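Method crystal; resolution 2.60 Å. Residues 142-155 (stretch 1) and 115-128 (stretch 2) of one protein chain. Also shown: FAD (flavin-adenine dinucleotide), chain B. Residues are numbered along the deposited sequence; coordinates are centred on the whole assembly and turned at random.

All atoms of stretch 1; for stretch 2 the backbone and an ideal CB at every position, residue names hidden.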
# COMPACT_ATOMS: atom_id res chain seq x y z
N THR A 142 -4.30 32.54 -32.38
CA THR A 142 -4.18 31.33 -33.24
C THR A 142 -5.52 30.60 -33.33
O THR A 142 -5.80 29.94 -34.37
CB THR A 142 -3.08 30.38 -32.78
OG1 THR A 142 -1.85 31.06 -32.90
CG2 THR A 142 -2.97 29.17 -33.66
N LEU A 143 -6.35 30.73 -32.31
CA LEU A 143 -7.65 30.04 -32.33
C LEU A 143 -8.60 30.62 -33.40
O LEU A 143 -9.54 29.90 -33.79
CB LEU A 143 -8.25 30.11 -30.93
CG LEU A 143 -7.60 29.18 -29.89
CD1 LEU A 143 -8.08 29.53 -28.49
CD2 LEU A 143 -7.87 27.72 -30.17
N LYS A 144 -8.36 31.82 -33.95
CA LYS A 144 -9.20 32.32 -35.08
C LYS A 144 -8.99 31.47 -36.34
O LYS A 144 -9.85 31.58 -37.22
CB LYS A 144 -8.94 33.80 -35.33
CG LYS A 144 -9.72 34.70 -34.38
CD LYS A 144 -8.92 35.91 -34.00
CE LYS A 144 -9.75 37.04 -33.44
NZ LYS A 144 -9.16 38.34 -33.89
N LEU A 145 -7.96 30.63 -36.43
CA LEU A 145 -7.81 29.71 -37.59
C LEU A 145 -8.94 28.66 -37.62
O LEU A 145 -9.13 27.97 -38.68
CB LEU A 145 -6.44 29.04 -37.52
CG LEU A 145 -5.25 30.00 -37.56
CD1 LEU A 145 -3.97 29.22 -37.79
CD2 LEU A 145 -5.41 31.09 -38.63
N ARG A 146 -9.66 28.53 -36.50
CA ARG A 146 -10.77 27.56 -36.39
C ARG A 146 -12.07 28.33 -36.39
O ARG A 146 -12.33 29.15 -35.51
CB ARG A 146 -10.62 26.70 -35.13
CG ARG A 146 -9.38 25.81 -35.15
CD ARG A 146 -9.39 24.72 -34.10
NE ARG A 146 -10.53 23.83 -34.24
CZ ARG A 146 -11.01 23.07 -33.27
NH1 ARG A 146 -10.42 23.09 -32.08
NH2 ARG A 146 -12.06 22.30 -33.46
N PRO A 147 -12.95 28.07 -37.37
CA PRO A 147 -14.15 28.88 -37.53
C PRO A 147 -15.15 28.61 -36.41
O PRO A 147 -15.91 29.44 -36.10
CB PRO A 147 -14.65 28.47 -38.92
CG PRO A 147 -14.14 27.03 -39.13
CD PRO A 147 -12.84 26.97 -38.36
N ASN A 148 -15.11 27.44 -35.78
CA ASN A 148 -16.14 27.06 -34.79
C ASN A 148 -15.80 27.59 -33.39
O ASN A 148 -16.61 27.41 -32.50
CB ASN A 148 -16.36 25.55 -34.83
CG ASN A 148 -15.09 24.74 -34.63
OD1 ASN A 148 -14.01 25.12 -35.11
ND2 ASN A 148 -15.22 23.58 -33.97
N VAL A 149 -14.65 28.20 -33.16
CA VAL A 149 -14.24 28.56 -31.78
C VAL A 149 -14.57 30.01 -31.49
O VAL A 149 -14.20 30.83 -32.29
CB VAL A 149 -12.74 28.31 -31.63
CG1 VAL A 149 -12.19 28.89 -30.36
CG2 VAL A 149 -12.46 26.84 -31.75
N GLU A 150 -15.16 30.31 -30.35
CA GLU A 150 -15.35 31.70 -29.84
C GLU A 150 -15.08 31.76 -28.34
O GLU A 150 -15.27 30.76 -27.66
CB GLU A 150 -16.78 32.20 -30.06
CG GLU A 150 -16.98 32.65 -31.49
CD GLU A 150 -18.27 33.39 -31.82
OE1 GLU A 150 -18.94 33.98 -30.90
OE2 GLU A 150 -18.61 33.38 -33.03
N PHE A 151 -14.74 32.93 -27.85
CA PHE A 151 -14.71 33.24 -26.41
C PHE A 151 -16.06 33.80 -26.02
O PHE A 151 -16.66 34.48 -26.76
CB PHE A 151 -13.55 34.18 -26.10
CG PHE A 151 -12.22 33.47 -26.17
CD1 PHE A 151 -11.60 33.26 -27.39
CD2 PHE A 151 -11.61 33.00 -25.01
CE1 PHE A 151 -10.41 32.56 -27.44
CE2 PHE A 151 -10.41 32.34 -25.05
CZ PHE A 151 -9.81 32.14 -26.26
N ALA A 152 -16.52 33.47 -24.84
CA ALA A 152 -17.87 33.83 -24.37
C ALA A 152 -17.87 35.33 -24.16
O ALA A 152 -16.80 35.89 -23.94
CB ALA A 152 -18.20 33.10 -23.09
N PRO A 153 -19.05 35.98 -24.21
CA PRO A 153 -19.19 37.38 -23.83
C PRO A 153 -18.69 37.64 -22.39
O PRO A 153 -18.90 36.79 -21.50
CB PRO A 153 -20.69 37.68 -24.00
CG PRO A 153 -21.19 36.64 -24.99
CD PRO A 153 -20.32 35.42 -24.72
N ARG A 154 -18.03 38.80 -22.21
CA ARG A 154 -17.44 39.24 -20.92
C ARG A 154 -18.55 39.45 -19.87
O ARG A 154 -19.75 39.63 -20.28
CB ARG A 154 -16.68 40.55 -21.11
CG ARG A 154 -15.57 40.51 -22.15
CD ARG A 154 -14.49 39.51 -21.78
NE ARG A 154 -14.80 38.20 -22.33
CZ ARG A 154 -14.13 37.08 -22.09
NH1 ARG A 154 -14.52 35.95 -22.64
NH2 ARG A 154 -13.09 37.08 -21.29
N VAL A 155 -18.18 39.41 -18.58
CA VAL A 155 -19.00 39.91 -17.43
C VAL A 155 -18.12 40.73 -16.47
O VAL A 155 -16.99 40.29 -16.19
CB VAL A 155 -19.75 38.78 -16.69
CG1 VAL A 155 -20.97 38.33 -17.49
CG2 VAL A 155 -18.84 37.60 -16.32
N UNK A 115 -11.19 15.49 -28.39
CA UNK A 115 -12.59 15.78 -28.74
C UNK A 115 -12.70 17.22 -29.25
O UNK A 115 -13.25 17.41 -30.31
CB UNK A 115 -13.51 15.57 -27.54
N UNK A 116 -12.14 18.18 -28.51
CA UNK A 116 -12.26 19.61 -28.85
C UNK A 116 -11.44 19.89 -30.13
O UNK A 116 -11.84 20.76 -30.89
CB UNK A 116 -11.78 20.49 -27.69
N UNK A 117 -10.31 19.20 -30.35
CA UNK A 117 -9.55 19.34 -31.61
C UNK A 117 -10.42 18.85 -32.79
O UNK A 117 -10.32 19.46 -33.87
CB UNK A 117 -8.24 18.55 -31.54
N UNK A 118 -11.23 17.80 -32.64
CA UNK A 118 -11.83 17.14 -33.81
C UNK A 118 -13.24 17.69 -34.07
O UNK A 118 -13.76 17.53 -35.18
CB UNK A 118 -11.88 15.62 -33.60
N UNK A 119 -13.86 18.33 -33.11
CA UNK A 119 -15.26 18.76 -33.31
C UNK A 119 -15.29 19.86 -34.37
O UNK A 119 -14.34 20.67 -34.44
CB UNK A 119 -15.88 19.25 -32.00
N UNK A 120 -16.37 19.88 -35.14
CA UNK A 120 -16.80 21.00 -36.02
C UNK A 120 -17.88 21.83 -35.35
O UNK A 120 -18.20 22.89 -35.89
CB UNK A 120 -17.32 20.47 -37.36
N UNK A 121 -18.48 21.35 -34.26
CA UNK A 121 -19.60 22.04 -33.59
C UNK A 121 -19.09 23.34 -32.97
O UNK A 121 -17.89 23.52 -32.73
CB UNK A 121 -20.24 21.15 -32.52
N UNK A 122 -20.00 24.29 -32.69
CA UNK A 122 -19.64 25.49 -31.94
C UNK A 122 -18.94 25.15 -30.62
O UNK A 122 -19.40 24.34 -29.89
CB UNK A 122 -20.89 26.33 -31.67
N UNK A 123 -17.81 25.78 -30.39
CA UNK A 123 -16.94 25.60 -29.21
C UNK A 123 -16.80 26.95 -28.55
O UNK A 123 -16.18 27.80 -29.14
CB UNK A 123 -15.57 25.03 -29.58
N UNK A 124 -17.36 27.12 -27.37
CA UNK A 124 -17.32 28.41 -26.64
C UNK A 124 -16.44 28.28 -25.42
O UNK A 124 -16.56 27.32 -24.69
CB UNK A 124 -18.72 28.86 -26.23
N UNK A 125 -15.62 29.28 -25.20
CA UNK A 125 -14.56 29.26 -24.17
C UNK A 125 -14.89 30.34 -23.15
O UNK A 125 -14.79 31.55 -23.47
CB UNK A 125 -13.17 29.48 -24.78
N UNK A 126 -15.24 29.88 -21.96
CA UNK A 126 -15.53 30.74 -20.82
C UNK A 126 -14.25 30.84 -20.00
O UNK A 126 -14.15 30.24 -18.94
CB UNK A 126 -16.69 30.20 -19.98
N UNK A 127 -13.32 31.63 -20.53
CA UNK A 127 -11.96 31.79 -19.97
C UNK A 127 -12.05 32.42 -18.57
O UNK A 127 -12.80 33.38 -18.37
CB UNK A 127 -11.09 32.65 -20.89
N UNK A 128 -11.21 31.91 -17.68
CA UNK A 128 -10.87 32.46 -16.35
C UNK A 128 -9.35 32.51 -16.26
O UNK A 128 -8.80 31.62 -15.65
CB UNK A 128 -11.46 31.62 -15.22
PA FAD B . -5.40 19.27 -16.56
O1A FAD B . -5.89 18.09 -17.33
O2A FAD B . -5.53 19.24 -15.07
O5B FAD B . -3.87 19.55 -16.96
C5B FAD B . -2.82 18.93 -16.17
C4B FAD B . -1.56 18.84 -17.01
O4B FAD B . -1.05 17.49 -16.95
C3B FAD B . -1.72 19.16 -18.50
O3B FAD B . -0.58 19.84 -19.01
C2B FAD B . -1.88 17.77 -19.12
O2B FAD B . -1.49 17.73 -20.48
C1B FAD B . -0.93 16.96 -18.24
N9A FAD B . -1.25 15.54 -18.19
C8A FAD B . -1.83 14.77 -19.17
N7A FAD B . -1.99 13.52 -18.80
C5A FAD B . -1.49 13.47 -17.50
C6A FAD B . -1.37 12.42 -16.57
N6A FAD B . -1.77 11.17 -16.80
N1A FAD B . -0.82 12.72 -15.37
C2A FAD B . -0.42 13.98 -15.14
N3A FAD B . -0.48 15.04 -15.94
C4A FAD B . -1.03 14.71 -17.12
N1 FAD B . -5.49 28.66 -13.81
C2 FAD B . -6.19 29.48 -14.64
O2 FAD B . -5.94 29.53 -15.84
N3 FAD B . -7.19 30.28 -14.18
C4 FAD B . -7.56 30.30 -12.86
O4 FAD B . -8.47 31.04 -12.50
C4X FAD B . -6.86 29.47 -11.97
N5 FAD B . -7.20 29.48 -10.71
C5X FAD B . -6.50 28.65 -9.86
C6 FAD B . -6.85 28.65 -8.50
C7 FAD B . -6.19 27.85 -7.59
C7M FAD B . -6.59 27.88 -6.14
C8 FAD B . -5.14 27.01 -8.04
C8M FAD B . -4.41 26.13 -7.06
C9 FAD B . -4.79 27.00 -9.37
C9A FAD B . -5.46 27.82 -10.30
N10 FAD B . -5.13 27.83 -11.66
C10 FAD B . -5.81 28.65 -12.54
C1' FAD B . -4.04 26.97 -12.16
C2' FAD B . -4.57 25.72 -12.83
O2' FAD B . -5.22 24.89 -11.87
C3' FAD B . -3.44 24.93 -13.50
O3' FAD B . -2.94 25.67 -14.60
C4' FAD B . -3.86 23.54 -13.97
O4' FAD B . -2.74 22.88 -14.55
C5' FAD B . -4.99 23.59 -14.97
O5' FAD B . -5.21 22.26 -15.52
P FAD B . -6.50 21.98 -16.43
O1P FAD B . -6.57 23.04 -17.48
O2P FAD B . -7.67 21.78 -15.53
O3P FAD B . -6.11 20.59 -17.12

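Position 115 is helical, and its ideal CB has nothing of stretch 1 within 5.5 Å. The choice is open; it is Met115.

Position 116 is also helical. Its CB points sideways, 5.3 Å from Arg146 NH1. The backbone matters more: O of 116 accepts from Arg146 NH1 and NH2, both at 3.0 Å. Many helix formers would suit. It is Leu116.

At 117 CA-to-CB points away, yet the CB lies 5.1 Å from Arg146 NH1. A long polar or acidic side chain could turn back to the guanidinium. Gln117 does so through water 1, which donates to Gln117 OE1 (2.7 Å) and accepts from Arg146 NH1 (2.8 Å).

Position 118 points away, equally open. It is Leu118.

Position 119 leaves helical phi/psi (-69/147). Its CB is sideways, 4.8 Å from Asn148 ND2, so small or polar residues fit. Thr119 OG1 accepts from the backbone N of 121 at 3.0 Å. Its carbonyl O takes a weak hydrogen bond from Asn148 ND2 at 3.1 Å.

Position 120 points away, leaving room for polar residues; it is Asp120. Position 121 also points away, and many residues would do. Ala121 O accepts from Asn148 ND2 at 2.9 Å.

At 122, phi of -53° permits proline, and no hydrogen bond to stretch 1 uses its N. It is Pro122.

Position 123 begins a parallel pairing with 149-151. Its CB lies on the face of Val149 and Phe151, so an apolar residue suits. Leu123 packs its CB 4.1 Å from Val149 CG2. Its N donates to Asn148 O (2.9 Å), and its O accepts from Glu150 N (3.0 Å).

Position 124 turns to the other face, with Glu150. The end of Glu150 leads away, leaving Ala152 as an apolar neighbour. A beta-branched residue would suit. Val124 CG1 meets Ala152 CB at 3.9 Å.

Position 125 returns to the first face, its CB 3.9 Å from Phe151 CD2. A branched apolar residue is favoured. Ile125 sets its CB over the ring face, 4.2 Å from the Phe151 centroid, a CH-pi contact. Its CD1 reaches Val149 CG1 at 3.9 Å and Leu143 CD1 at 4.1 Å.

Position 126 points away, its CB 4.5 Å from Ala152 CB. A small apolar residue would suit that methyl, though others could point away; it is Ala126.

Position 127 points toward stretch 1, with Arg154 NH2 4.9 Å from its CB. An acid is the natural match. Asp127 forms a salt bridge: Arg154 NH1 donates to Asp127 OD1 and Arg154 NH2 to Asp127 OD2, both at 2.8 Å.

Position 128 points away; stretch 1 leaves the choice open. It is Thr128, whose backbone O accepts from FAD N3 at 2.6 Å.

Stretch 2 (115-128) MLQLTDAPLVIADT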
# COMPACT_ATOMS: atom_id res chain seq x y z
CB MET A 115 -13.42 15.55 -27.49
CG MET A 115 -14.90 15.76 -27.69
SD MET A 115 -15.77 15.54 -26.14
CE MET A 115 -15.27 16.98 -25.22
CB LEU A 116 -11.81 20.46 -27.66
CG LEU A 116 -12.74 20.42 -26.45
CD1 LEU A 116 -12.23 21.31 -25.34
CD2 LEU A 116 -14.14 20.82 -26.81
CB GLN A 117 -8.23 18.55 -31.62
CG GLN A 117 -7.12 19.05 -30.68
CD GLN A 117 -6.72 20.50 -30.83
OE1 GLN A 117 -6.92 21.11 -31.89
NE2 GLN A 117 -6.15 21.06 -29.76
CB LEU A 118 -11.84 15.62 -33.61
CG LEU A 118 -10.48 14.95 -33.47
CD1 LEU A 118 -10.65 13.47 -33.30
CD2 LEU A 118 -9.63 15.21 -34.67
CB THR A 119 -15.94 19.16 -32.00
OG1 THR A 119 -17.32 19.41 -32.27
CG2 THR A 119 -15.30 20.39 -31.39
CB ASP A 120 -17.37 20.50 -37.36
CG ASP A 120 -16.29 19.79 -38.16
OD1 ASP A 120 -15.12 20.32 -38.22
OD2 ASP A 120 -16.61 18.67 -38.66
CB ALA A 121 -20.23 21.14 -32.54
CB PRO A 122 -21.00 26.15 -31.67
CG PRO A 122 -21.92 25.61 -32.73
CD PRO A 122 -21.43 24.22 -33.04
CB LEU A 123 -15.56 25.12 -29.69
CG LEU A 123 -14.71 24.41 -28.64
CD1 LEU A 123 -13.61 23.63 -29.31
CD2 LEU A 123 -14.11 25.38 -27.65
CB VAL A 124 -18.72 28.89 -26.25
CG1 VAL A 124 -18.67 30.29 -25.70
CG2 VAL A 124 -19.67 28.79 -27.43
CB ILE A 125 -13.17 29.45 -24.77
CG1 ILE A 125 -12.91 28.40 -25.84
CG2 ILE A 125 -12.11 29.42 -23.67
CD1 ILE A 125 -11.58 28.51 -26.52
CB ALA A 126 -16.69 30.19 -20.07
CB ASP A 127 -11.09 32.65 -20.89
CG ASP A 127 -11.79 33.95 -21.22
OD1 ASP A 127 -12.85 33.89 -21.90
OD2 ASP A 127 -11.30 35.02 -20.73
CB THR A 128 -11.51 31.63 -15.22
OG1 THR A 128 -11.14 30.25 -15.32
CG2 THR A 128 -13.02 31.67 -15.24
O HOH W 1 -7.75 23.68 -31.66
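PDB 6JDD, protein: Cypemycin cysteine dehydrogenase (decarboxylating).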